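PDB 6BZN: halogenase PltM from Pseudomonas fluorescens, which halogenates phenolic substrates as a flavin-dependent enzyme, working as a chlorinase, brominase and iodinase. Local coordinates for residues 348-353 / 401-406; 393-398 / 458-463; 417-422 / 469-474; 475-480 / 489-494. All blocks are in the same frame, centred on the assembly; numbering follows the deposited sequence. Where two conformers were deposited one is given.

Overall arrangement
All four contacts gather in the helical part of the chain, and in each of them packing, not hydrogen bonding, joins the two segments. Contacts 1 and 3 are fully buried; contacts 2 and 4 are buried only in part, and contact 4 lies farthest out, about 26 Å between its centre and that of the chain. Contacts 1 and 2 share helix 383-406 and touch through Arg352, which packs on Leu460 and Asn396; contact 1 holds the FAD-site residue Ser351. Contacts 3 and 4 share helix 465-483, away from the known sites. Stacked rings of Phe350 and Trp420 link contacts 1 and 3. Helix-loop packing near the flavin site thus gives way to antiparallel helix pairs farther out.

Contact 1: 348-353 / 401-406; sequences PLFSRG and SCSYEA
Leu349 and Phe350 close on Ser403 from the turn that leads into helix 352-374. The tight part centres on Ser403: Leu349 CD2 presses on Ser403 CB at 3.5 Å, while Ser403 OG meets Phe350 CE2 at 3.3 Å, lying at the ring edge and in the ring plane. This edge approach sets a ring C-H against an oxygen already engaged elsewhere, since Ser403 OG hydrogen-bonds to Leu399 O and to Trp416 NE1. The leucine reaches the helix because its CG stands anti to the backbone N (chi1 -176°), sending the isobutyl group outward from the turn. Pro348 to Ser351 form a type II beta turn, closed by Ser351 N to Pro348 O at 2.9 Å, and Phe350 takes its third position with a positive phi of 77°. The turn carries Ser351, which binds FAD in another structure of this protein, and the Leu349 side chain lies about 8 Å from a bound calcium ion. Packing is looser at Tyr404, whose CE1 stands 4.5 Å from Leu349 CD2, the methyl approaching the ring obliquely. The tyrosine OH is tied instead to Asp347 OD2, and OD1 of the same carboxylate takes Leu349 N. On the more open side, Pro348 and Arg352 are partly exposed, and Pro348 O and Ser351 OG bind a glycerol probably left from crystallisation.

Contact 2: 393-398 / 458-463; sequences VATNDQ and GCLSLD
The loop at Gly458 and Cys459 runs close against helix 383-406, with Thr395 CA and Cys459 CA 5.9 Å apart and Gly458 at a phi of 89°, where a beta carbon would jam against the preceding carbonyl oxygen. Thr395 carries the helix side of the contact. Thr395 CB rests on Gly458 O at 3.4 Å; both branches border that oxygen, and beyond it OG1 turns to Cys459 and the methyl to Leu460. Thr395 OG1 lies alongside Cys459 SG at 3.6 Å but spends its hydrogen bond within the helix, on Asn391 O. The methyl, turned anti to the backbone N while OG1 sits beside it (chi1 -65°), faces Leu460, Thr395 CG2 to Leu460 CG at 4.3 Å. With an alanine here, both branches go, and Cys459 SG and the Leu460 side chain would probably be left facing a gap against the helix. Leu460 also packs on Arg352 and Tyr467, its side chain about 11 Å from that of the FAD-site residue Ser351. Cys459 to Leu462 form a type I beta turn in the loop between helices 444-452 and 465-483: helix-loop packing in which the connection between two helices lies against a third.

Contact 3: 417-422 / 469-474; sequences HRVWLS and SLFRQS
Leu470 O is gripped twice by Ser474, through OG at 2.8 Å and through the backbone N at 2.9 Å, the two donors coming from opposite faces of the carbonyl plane. The hydroxyl sits 39° above that plane, beside the ordinary helical bond and not in place of it. Across the interface Ser422 does the same on its own helix: its OG reaches Arg418 O at 2.9 Å, this time in the carbonyl plane, and Ser422 N shares that acceptor. Ser422 gets there with OG between the backbone N and the carbonyl carbon (chi1 60°), Ser474 with OG anti to the carbonyl carbon. Val419 is the apolar wedge between the helices. Val419 CG2 rests on Ser474 OG at 3.6 Å and Val419 CG1 on Ser474 CB at 3.9 Å, while CG1 also approaches Phe471 CD1 obliquely at 4.2 Å. One turn along, Leu470 CD2 lies against Ser422 OG. Replacing Ser474 by an alanine would probably leave Leu470 O with its backbone donor alone inside this segment and rob Val419 CG2 of its nearest neighbour across the contact. The two segments run roughly antiparallel, at 151°, with axes 10.2 Å apart. Tyr467 OH adds a bond to Val419 O, Phe471 continues onto Thr395 and Leu399 of helix 383-406, and Ser474 also packs on Leu495 of helix 488-502. Since Ser422 and Ser474 each spend their hydroxyl on a carbonyl of their own helix, the buried meeting between the segments is left to van der Waals contact, with carbon and already bonded oxygen as the surfaces that touch.

Contact 4: 475-480 / 489-494; sequences CQVMQQ and AETANA
Apolar packing is the chief interaction here, and Val477 is its centre. The CG1 methyl of Val477 meets Thr491 CG2 at 3.8 Å and Ala494 CB at 4.0 Å, so that one branch touches two residues a helical turn apart on the facing segment. That methyl stands anti to the backbone N (chi1 167°), and the Val477 and Thr491 side chains slide past each other in opposite directions instead of meeting end on. Ala494 contributes its single methyl to the same branch of Val477.

The second kind of contact is made by sulfur. Met478 SD lies 3.7 Å from Thr491 CG2, its side chain crossing that of the threonine at about a right angle. Bends at chi2 and chi3 fold the thioether round toward the facing helix, so Val477 CG1 and Met478 SD both touch the threonine methyl, roughly a right angle apart as seen from it.

Polar groups bond beside this interface rather than through it. Thr491 turns its methyl to the partner helix and gives OG1 a weak hydrogen bond to Pro487 O, and Glu490 OE1 forms a salt bridge with Arg486 NH1 from the connection between the helices.

The segments are almost exactly antiparallel, at 173°, with axes 10.0 Å apart: helices 465-483 and 488-502, joined by a short connection, make a helical hairpin. Leu495 and Leu498 prolong the apolar seam beside Val477. Helix 410-441 packs against both arms, through Trp416 on Met478 and Leu412 on Thr491, while Cys475 and Gln479 lean on helix 383-406.

Contact 1: 348-353 / 401-406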
loop_
_atom_site.group_PDB
_atom_site.type_symbol
_atom_site.label_atom_id
_atom_site.label_comp_id
_atom_site.label_asym_id
_atom_site.label_seq_id
_atom_site.Cartn_x
_atom_site.Cartn_y
_atom_site.Cartn_z
ATOM N N PRO A 348 -4.745 -2.059 5.347
ATOM C CA PRO A 348 -3.745 -0.991 5.390
ATOM C C PRO A 348 -2.403 -1.395 6.013
ATOM O O PRO A 348 -1.390 -0.716 5.772
ATOM C CB PRO A 348 -4.410 0.091 6.238
ATOM C CG PRO A 348 -5.545 -0.595 6.947
ATOM C CD PRO A 348 -6.004 -1.653 5.997
ATOM N N LEU A 349 -2.391 -2.476 6.791
ATOM C CA LEU A 349 -1.206 -2.888 7.538
ATOM C C LEU A 349 -0.032 -3.190 6.626
ATOM O O LEU A 349 -0.108 -4.066 5.770
ATOM C CB LEU A 349 -1.497 -4.119 8.397
ATOM C CG LEU A 349 -0.335 -4.558 9.294
ATOM C CD1 LEU A 349 -0.102 -3.540 10.394
ATOM C CD2 LEU A 349 -0.563 -5.942 9.876
ATOM N N PHE A 350 1.056 -2.460 6.838
ATOM C CA PHE A 350 2.284 -2.518 6.023
ATOM C C PHE A 350 2.198 -1.806 4.687
ATOM O O PHE A 350 3.175 -1.816 3.936
ATOM C CB PHE A 350 2.819 -3.947 5.812
ATOM C CG PHE A 350 3.210 -4.643 7.074
ATOM C CD1 PHE A 350 4.206 -4.112 7.879
ATOM C CD2 PHE A 350 2.615 -5.824 7.448
ATOM C CE1 PHE A 350 4.599 -4.735 9.046
ATOM C CE2 PHE A 350 3.001 -6.459 8.616
ATOM C CZ PHE A 350 3.994 -5.916 9.415
ATOM N N SER A 351 1.050 -1.194 4.378
ATOM C CA SER A 351 0.910 -0.329 3.227
ATOM C C SER A 351 1.377 -0.995 1.912
ATOM O O SER A 351 2.062 -0.400 1.089
ATOM C CB SER A 351 1.604 1.017 3.522
ATOM O OG SER A 351 1.036 2.028 2.726
ATOM N N ARG A 352 0.970 -2.249 1.720
ATOM C CA ARG A 352 1.347 -3.000 0.527
ATOM C C ARG A 352 0.550 -2.588 -0.727
ATOM O O ARG A 352 1.029 -2.784 -1.841
ATOM C CB ARG A 352 1.202 -4.515 0.756
ATOM C CG ARG A 352 1.998 -5.063 1.939
ATOM C CD ARG A 352 3.482 -4.699 1.917
ATOM N NE ARG A 352 4.157 -5.233 0.735
ATOM C CZ ARG A 352 5.466 -5.168 0.498
ATOM N NH1 ARG A 352 6.300 -4.577 1.366
ATOM N NH2 ARG A 352 5.943 -5.702 -0.627
ATOM N N GLY A 353 -0.630 -2.002 -0.539
ATOM C CA GLY A 353 -1.483 -1.584 -1.665
ATOM C C GLY A 353 -0.800 -0.658 -2.658
ATOM O O GLY A 353 -0.815 -0.910 -3.864
ATOM N N SER A 401 -2.659 -11.605 7.566
ATOM C CA SER A 401 -3.353 -12.541 8.449
ATOM C C SER A 401 -2.413 -13.057 9.543
ATOM O O SER A 401 -2.772 -13.082 10.722
ATOM C CB SER A 401 -3.982 -13.703 7.675
ATOM O OG SER A 401 -3.012 -14.477 6.984
ATOM N N CYS A 402 -1.198 -13.441 9.167
ATOM C CA CYS A 402 -0.219 -13.903 10.169
ATOM C C CYS A 402 0.178 -12.780 11.144
ATOM O O CYS A 402 0.403 -13.044 12.325
ATOM C CB CYS A 402 1.000 -14.520 9.487
ATOM S SG CYS A 402 0.593 -16.051 8.602
ATOM N N SER A 403 0.239 -11.535 10.665
ATOM C CA SER A 403 0.522 -10.399 11.525
ATOM C C SER A 403 -0.569 -10.175 12.572
ATOM O O SER A 403 -0.269 -9.945 13.736
ATOM C CB SER A 403 0.704 -9.125 10.701
ATOM O OG SER A 403 1.830 -9.228 9.858
ATOM N N TYR A 404 -1.829 -10.227 12.150
ATOM C CA TYR A 404 -2.937 -10.060 13.091
ATOM C C TYR A 404 -2.896 -11.134 14.211
ATOM O O TYR A 404 -3.275 -10.858 15.334
ATOM C CB TYR A 404 -4.287 -10.090 12.377
ATOM C CG TYR A 404 -4.812 -8.747 11.888
ATOM C CD1 TYR A 404 -4.405 -8.209 10.675
ATOM C CD2 TYR A 404 -5.753 -8.028 12.629
ATOM C CE1 TYR A 404 -4.921 -7.001 10.215
ATOM C CE2 TYR A 404 -6.264 -6.823 12.171
ATOM C CZ TYR A 404 -5.851 -6.311 10.957
ATOM O OH TYR A 404 -6.381 -5.108 10.492
ATOM N N GLU A 405 -2.444 -12.346 13.897
ATOM C CA GLU A 405 -2.273 -13.375 14.932
ATOM C C GLU A 405 -1.104 -13.013 15.855
ATOM O O GLU A 405 -1.195 -13.182 17.072
ATOM C CB GLU A 405 -2.048 -14.744 14.303
ATOM C CG GLU A 405 -1.916 -15.892 15.298
ATOM C CD GLU A 405 -3.176 -16.169 16.105
ATOM O OE1 GLU A 405 -4.297 -15.798 15.682
ATOM O OE2 GLU A 405 -3.033 -16.788 17.180
ATOM N N ALA A 406 -0.020 -12.505 15.277
ATOM C CA ALA A 406 1.126 -12.050 16.057
ATOM C C ALA A 406 0.823 -10.855 16.972
ATOM O O ALA A 406 1.593 -10.606 17.904
ATOM C CB ALA A 406 2.294 -11.719 15.148
#

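Contact 2: 393-398 / 458-463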
loop_
_atom_site.group_PDB
_atom_site.type_symbol
_atom_site.label_atom_id
_atom_site.label_comp_id
_atom_site.label_asym_id
_atom_site.label_seq_id
_atom_site.Cartn_x
_atom_site.Cartn_y
_atom_site.Cartn_z
ATOM N N VAL A 393 -1.460 -10.087 -4.036
ATOM C CA VAL A 393 -2.613 -10.102 -3.146
ATOM C C VAL A 393 -2.565 -11.338 -2.228
ATOM O O VAL A 393 -2.822 -11.238 -1.019
ATOM C CB VAL A 393 -3.937 -10.020 -3.950
ATOM C CG1 VAL A 393 -5.146 -10.223 -3.049
ATOM C CG2 VAL A 393 -4.033 -8.659 -4.651
ATOM N N ALA A 394 -2.207 -12.487 -2.797
ATOM C CA ALA A 394 -2.058 -13.715 -2.007
ATOM C C ALA A 394 -0.962 -13.560 -0.937
ATOM O O ALA A 394 -1.181 -13.876 0.226
ATOM C CB ALA A 394 -1.751 -14.896 -2.904
ATOM N N THR A 395 0.192 -13.034 -1.331
ATOM C CA THR A 395 1.280 -12.789 -0.377
ATOM C C THR A 395 0.853 -11.798 0.690
ATOM O O THR A 395 1.107 -12.005 1.866
ATOM C CB THR A 395 2.544 -12.286 -1.088
ATOM O OG1 THR A 395 3.029 -13.326 -1.936
ATOM C CG2 THR A 395 3.655 -11.916 -0.079
ATOM N N ASN A 396 0.187 -10.731 0.266
ATOM C CA ASN A 396 -0.306 -9.695 1.163
ATOM C C ASN A 396 -1.282 -10.308 2.194
ATOM O O ASN A 396 -1.218 -9.993 3.385
ATOM C CB ASN A 396 -0.958 -8.596 0.298
ATOM C CG ASN A 396 -1.225 -7.279 1.021
ATOM O OD1 ASN A 396 -1.016 -7.106 2.238
ATOM N ND2 ASN A 396 -1.686 -6.314 0.238
ATOM N N ASP A 397 -2.135 -11.230 1.731
ATOM C CA ASP A 397 -3.098 -11.927 2.608
ATOM C C ASP A 397 -2.389 -12.768 3.681
ATOM O O ASP A 397 -2.797 -12.741 4.845
ATOM C CB ASP A 397 -4.012 -12.813 1.776
ATOM C CG ASP A 397 -5.190 -13.377 2.568
ATOM O OD1 ASP A 397 -5.752 -12.686 3.446
ATOM O OD2 ASP A 397 -5.591 -14.523 2.261
ATOM N N GLN A 398 -1.346 -13.512 3.300
ATOM C CA GLN A 398 -0.580 -14.292 4.285
ATOM C C GLN A 398 0.161 -13.367 5.244
ATOM O O GLN A 398 0.065 -13.530 6.469
ATOM C CB GLN A 398 0.387 -15.276 3.619
ATOM C CG GLN A 398 -0.269 -16.541 3.066
ATOM C CD GLN A 398 -0.870 -17.438 4.147
ATOM O OE1 GLN A 398 -0.183 -17.857 5.086
ATOM N NE2 GLN A 398 -2.164 -17.731 4.027
ATOM N N GLY A 458 5.403 -10.675 -6.913
ATOM C CA GLY A 458 4.359 -10.490 -5.900
ATOM C C GLY A 458 4.797 -10.823 -4.482
ATOM O O GLY A 458 4.079 -10.540 -3.544
ATOM N N CYS A 459 5.963 -11.430 -4.320
ATOM C CA CYS A 459 6.462 -11.801 -3.002
ATOM C C CYS A 459 7.404 -10.719 -2.490
ATOM O O CYS A 459 7.989 -9.975 -3.286
ATOM C CB CYS A 459 7.139 -13.170 -3.068
ATOM S SG CYS A 459 6.007 -14.453 -3.687
ATOM N N LEU A 460 7.570 -10.649 -1.173
ATOM C CA LEU A 460 8.266 -9.527 -0.547
ATOM C C LEU A 460 9.706 -9.330 -1.030
ATOM O O LEU A 460 10.146 -8.191 -1.210
ATOM C CB LEU A 460 8.254 -9.654 0.976
ATOM C CG LEU A 460 6.893 -9.650 1.685
ATOM C CD1 LEU A 460 7.128 -9.756 3.179
ATOM C CD2 LEU A 460 6.093 -8.400 1.372
ATOM N N SER A 461 10.425 -10.428 -1.241
ATOM C CA SER A 461 11.827 -10.365 -1.703
ATOM C C SER A 461 11.973 -10.190 -3.203
ATOM O O SER A 461 13.067 -9.879 -3.668
ATOM C CB SER A 461 12.588 -11.637 -1.320
ATOM O OG SER A 461 12.277 -12.695 -2.229
ATOM N N LEU A 462 10.912 -10.461 -3.961
ATOM C CA LEU A 462 10.918 -10.563 -5.427
ATOM C C LEU A 462 11.716 -11.735 -6.001
ATOM O O LEU A 462 11.239 -12.389 -6.926
ATOM C CB LEU A 462 11.363 -9.280 -6.132
ATOM C CG LEU A 462 10.416 -8.071 -6.054
ATOM C CD1 LEU A 462 10.810 -7.141 -4.917
ATOM C CD2 LEU A 462 10.445 -7.295 -7.366
ATOM N N ASP A 463 12.924 -11.981 -5.495
ATOM C CA ASP A 463 13.831 -12.923 -6.151
ATOM C C ASP A 463 14.719 -13.802 -5.247
ATOM O O ASP A 463 15.641 -14.442 -5.759
ATOM C CB ASP A 463 14.706 -12.148 -7.131
ATOM C CG ASP A 463 15.298 -13.033 -8.229
ATOM O OD1 ASP A 463 14.582 -13.866 -8.819
ATOM O OD2 ASP A 463 16.498 -12.910 -8.489
#

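Contact 3: 417-422 / 469-474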
loop_
_atom_site.group_PDB
_atom_site.type_symbol
_atom_site.label_atom_id
_atom_site.label_comp_id
_atom_site.label_asym_id
_atom_site.label_seq_id
_atom_site.Cartn_x
_atom_site.Cartn_y
_atom_site.Cartn_z
ATOM N N HIS A 417 7.948 -9.542 13.420
ATOM C CA HIS A 417 8.173 -8.374 12.557
ATOM C C HIS A 417 9.460 -8.482 11.741
ATOM O O HIS A 417 9.542 -7.911 10.668
ATOM C CB HIS A 417 8.053 -7.042 13.315
ATOM C CG HIS A 417 9.351 -6.411 13.712
ATOM N ND1 HIS A 417 10.096 -6.851 14.787
ATOM C CD2 HIS A 417 10.003 -5.329 13.223
ATOM C CE1 HIS A 417 11.163 -6.084 14.925
ATOM N NE2 HIS A 417 11.127 -5.149 13.992
ATOM N N ARG A 418 10.425 -9.266 12.227
ATOM C CA ARG A 418 11.672 -9.513 11.500
ATOM C C ARG A 418 11.481 -10.333 10.234
ATOM O O ARG A 418 12.293 -10.235 9.331
ATOM C CB ARG A 418 12.702 -10.194 12.418
ATOM C CG ARG A 418 13.099 -9.322 13.600
ATOM C CD ARG A 418 13.097 -10.077 14.925
ATOM N NE ARG A 418 13.150 -9.116 16.022
ATOM C CZ ARG A 418 14.242 -8.471 16.439
ATOM N NH1 ARG A 418 15.445 -8.717 15.906
ATOM N NH2 ARG A 418 14.136 -7.567 17.401
ATOM N N VAL A 419 10.417 -11.136 10.170
ATOM C CA VAL A 419 10.059 -11.870 8.941
ATOM C C VAL A 419 9.618 -10.870 7.857
ATOM O O VAL A 419 10.150 -10.869 6.740
ATOM C CB VAL A 419 8.981 -12.944 9.222
ATOM C CG1 VAL A 419 8.512 -13.632 7.942
ATOM C CG2 VAL A 419 9.516 -13.981 10.201
ATOM N N TRP A 420 8.702 -9.979 8.206
ATOM C CA TRP A 420 8.327 -8.872 7.315
ATOM C C TRP A 420 9.541 -8.003 6.946
ATOM O O TRP A 420 9.784 -7.715 5.771
ATOM C CB TRP A 420 7.248 -7.990 7.957
ATOM C CG TRP A 420 7.165 -6.635 7.316
ATOM C CD1 TRP A 420 6.616 -6.335 6.103
ATOM C CD2 TRP A 420 7.679 -5.415 7.836
ATOM N NE1 TRP A 420 6.761 -4.996 5.837
ATOM C CE2 TRP A 420 7.411 -4.408 6.885
ATOM C CE3 TRP A 420 8.348 -5.068 9.026
ATOM C CZ2 TRP A 420 7.783 -3.078 7.079
ATOM C CZ3 TRP A 420 8.710 -3.750 9.222
ATOM C CH2 TRP A 420 8.436 -2.768 8.250
ATOM N N LEU A 421 10.295 -7.572 7.955
ATOM C CA LEU A 421 11.369 -6.613 7.712
ATOM C C LEU A 421 12.428 -7.155 6.768
ATOM O O LEU A 421 12.809 -6.476 5.844
ATOM C CB LEU A 421 12.016 -6.170 9.018
ATOM C CG LEU A 421 13.057 -5.055 8.897
ATOM C CD1 LEU A 421 12.411 -3.742 8.504
ATOM C CD2 LEU A 421 13.805 -4.891 10.210
ATOM N N SER A 422 12.912 -8.372 7.025
ATOM C CA SER A 422 13.939 -8.976 6.196
ATOM C C SER A 422 13.488 -9.122 4.742
ATOM O O SER A 422 14.272 -8.865 3.827
ATOM C CB SER A 422 14.415 -10.326 6.766
ATOM O OG SER A 422 13.368 -11.295 6.886
ATOM N N SER A 469 11.455 -19.125 1.373
ATOM C CA SER A 469 11.425 -20.279 2.282
ATOM C C SER A 469 11.127 -19.852 3.732
ATOM O O SER A 469 10.281 -20.465 4.416
ATOM C CB SER A 469 12.759 -21.044 2.210
ATOM O OG SER A 469 12.823 -22.042 3.220
ATOM N N LEU A 470 11.816 -18.814 4.209
ATOM C CA LEU A 470 11.539 -18.266 5.538
ATOM C C LEU A 470 10.092 -17.792 5.656
ATOM O O LEU A 470 9.411 -18.118 6.631
ATOM C CB LEU A 470 12.501 -17.124 5.897
ATOM C CG LEU A 470 12.197 -16.318 7.156
ATOM C CD1 LEU A 470 12.259 -17.163 8.416
ATOM C CD2 LEU A 470 13.165 -15.144 7.237
ATOM N N PHE A 471 9.623 -17.042 4.650
ATOM C CA PHE A 471 8.273 -16.511 4.694
ATOM C C PHE A 471 7.227 -17.625 4.721
ATOM O O PHE A 471 6.351 -17.609 5.567
ATOM C CB PHE A 471 8.044 -15.572 3.523
ATOM C CG PHE A 471 6.687 -14.928 3.517
ATOM C CD1 PHE A 471 6.430 -13.839 4.315
ATOM C CD2 PHE A 471 5.673 -15.418 2.698
ATOM C CE1 PHE A 471 5.194 -13.226 4.298
ATOM C CE2 PHE A 471 4.427 -14.810 2.678
ATOM C CZ PHE A 471 4.182 -13.722 3.479
ATOM N N ARG A 472 7.349 -18.594 3.818
ATOM C CA ARG A 472 6.418 -19.728 3.735
ATOM C C ARG A 472 6.348 -20.493 5.071
ATOM O O ARG A 472 5.264 -20.699 5.632
ATOM C CB ARG A 472 6.840 -20.643 2.568
ATOM C CG ARG A 472 5.971 -21.862 2.295
ATOM C CD ARG A 472 6.495 -22.710 1.128
ATOM N NE ARG A 472 7.940 -22.998 1.188
ATOM C CZ ARG A 472 8.529 -23.904 1.983
ATOM N NH1 ARG A 472 7.826 -24.661 2.832
ATOM N NH2 ARG A 472 9.849 -24.057 1.932
ATOM N N GLN A 473 7.510 -20.862 5.603
ATOM C CA GLN A 473 7.565 -21.620 6.857
ATOM C C GLN A 473 7.089 -20.820 8.074
ATOM O O GLN A 473 6.394 -21.354 8.938
ATOM C CB GLN A 473 8.968 -22.180 7.089
ATOM C CG GLN A 473 9.374 -23.216 6.056
ATOM C CD GLN A 473 10.765 -23.769 6.325
ATOM O OE1 GLN A 473 11.723 -23.460 5.617
ATOM N NE2 GLN A 473 10.884 -24.555 7.368
ATOM N N SER A 474 7.440 -19.535 8.128
ATOM C CA SER A 474 6.957 -18.659 9.202
ATOM C C SER A 474 5.437 -18.482 9.199
ATOM O O SER A 474 4.827 -18.484 10.267
ATOM C CB SER A 474 7.643 -17.290 9.139
ATOM O OG SER A 474 9.039 -17.443 9.276
#

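Contact 4: 475-480 / 489-494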
loop_
_atom_site.group_PDB
_atom_site.type_symbol
_atom_site.label_atom_id
_atom_site.label_comp_id
_atom_site.label_asym_id
_atom_site.label_seq_id
_atom_site.Cartn_x
_atom_site.Cartn_y
_atom_site.Cartn_z
ATOM N N CYS A 475 4.837 -18.318 8.015
ATOM C CA CYS A 475 3.372 -18.238 7.908
ATOM C C CYS A 475 2.701 -19.543 8.333
ATOM O O CYS A 475 1.670 -19.503 9.003
ATOM C CB CYS A 475 2.928 -17.850 6.494
ATOM S SG CYS A 475 3.353 -16.149 6.061
ATOM N N GLN A 476 3.297 -20.681 7.965
ATOM C CA GLN A 476 2.818 -22.009 8.409
ATOM C C GLN A 476 2.818 -22.101 9.929
ATOM O O GLN A 476 1.841 -22.582 10.505
ATOM C CB GLN A 476 3.664 -23.159 7.833
ATOM C CG GLN A 476 3.454 -23.407 6.352
ATOM C CD GLN A 476 4.528 -24.287 5.698
ATOM O OE1 GLN A 476 5.427 -24.821 6.364
ATOM N NE2 GLN A 476 4.433 -24.439 4.372
ATOM N N VAL A 477 3.899 -21.625 10.565
ATOM C CA VAL A 477 3.994 -21.590 12.029
ATOM C C VAL A 477 2.854 -20.756 12.615
ATOM O O VAL A 477 2.183 -21.202 13.561
ATOM C CB VAL A 477 5.367 -21.059 12.547
ATOM C CG1 VAL A 477 5.317 -20.741 14.036
ATOM C CG2 VAL A 477 6.480 -22.061 12.259
ATOM N N MET A 478 2.631 -19.561 12.057
ATOM C CA MET A 478 1.565 -18.681 12.556
ATOM C C MET A 478 0.156 -19.228 12.351
ATOM O O MET A 478 -0.671 -19.117 13.253
ATOM C CB MET A 478 1.659 -17.289 11.935
ATOM C CG MET A 478 2.911 -16.514 12.314
ATOM S SD MET A 478 3.200 -16.365 14.094
ATOM C CE MET A 478 1.733 -15.501 14.627
ATOM N N GLN A 479 -0.119 -19.810 11.187
ATOM C CA GLN A 479 -1.460 -20.358 10.922
ATOM C C GLN A 479 -1.745 -21.556 11.837
ATOM O O GLN A 479 -2.843 -21.674 12.376
ATOM C CB GLN A 479 -1.650 -20.715 9.434
ATOM C CG GLN A 479 -1.692 -19.498 8.490
ATOM C CD GLN A 479 -2.886 -18.557 8.706
ATOM O OE1 GLN A 479 -3.904 -18.936 9.299
ATOM N NE2 GLN A 479 -2.767 -17.322 8.208
ATOM N N GLN A 480 -0.748 -22.413 12.035
ATOM C CA GLN A 480 -0.874 -23.545 12.954
ATOM C C GLN A 480 -1.082 -23.078 14.401
ATOM O O GLN A 480 -1.909 -23.636 15.132
ATOM C CB GLN A 480 0.357 -24.438 12.860
ATOM C CG GLN A 480 0.243 -25.737 13.636
ATOM C CD GLN A 480 1.568 -26.468 13.705
ATOM O OE1 GLN A 480 2.450 -26.086 14.477
ATOM N NE2 GLN A 480 1.724 -27.512 12.894
ATOM N N ALA A 489 4.823 -18.339 23.550
ATOM C CA ALA A 489 6.274 -18.554 23.730
ATOM C C ALA A 489 6.834 -19.612 22.774
ATOM O O ALA A 489 7.944 -19.470 22.261
ATOM C CB ALA A 489 6.599 -18.913 25.181
ATOM N N GLU A 490 6.062 -20.662 22.532
ATOM C CA GLU A 490 6.445 -21.728 21.605
ATOM C C GLU A 490 6.523 -21.211 20.173
ATOM O O GLU A 490 7.461 -21.505 19.434
ATOM C CB GLU A 490 5.425 -22.859 21.665
ATOM C CG GLU A 490 5.685 -24.010 20.707
ATOM C CD GLU A 490 4.507 -24.963 20.664
ATOM O OE1 GLU A 490 3.697 -24.858 19.717
ATOM O OE2 GLU A 490 4.374 -25.784 21.599
ATOM N N THR A 491 5.500 -20.466 19.794
ATOM C CA THR A 491 5.409 -19.882 18.461
ATOM C C THR A 491 6.574 -18.908 18.219
ATOM O O THR A 491 7.274 -19.023 17.219
ATOM C CB THR A 491 4.044 -19.201 18.299
ATOM O OG1 THR A 491 3.008 -20.144 18.641
ATOM C CG2 THR A 491 3.839 -18.684 16.882
ATOM N N ALA A 492 6.797 -17.981 19.149
ATOM C CA ALA A 492 7.902 -17.024 19.029
ATOM C C ALA A 492 9.232 -17.752 18.864
ATOM O O ALA A 492 10.058 -17.385 18.025
ATOM C CB ALA A 492 7.952 -16.108 20.234
ATOM N N ASN A 493 9.429 -18.807 19.648
ATOM C CA ASN A 493 10.679 -19.554 19.556
ATOM C C ASN A 493 10.858 -20.273 18.217
ATOM O O ASN A 493 11.956 -20.293 17.670
ATOM C CB ASN A 493 10.803 -20.560 20.687
ATOM C CG ASN A 493 12.170 -21.212 20.705
ATOM O OD1 ASN A 493 13.162 -20.568 21.050
ATOM N ND2 ASN A 493 12.243 -22.468 20.279
ATOM N N ALA A 494 9.781 -20.877 17.715
ATOM C CA ALA A 494 9.780 -21.526 16.403
ATOM C C ALA A 494 10.133 -20.517 15.300
ATOM O O ALA A 494 10.944 -20.818 14.407
ATOM C CB ALA A 494 8.432 -22.182 16.133
#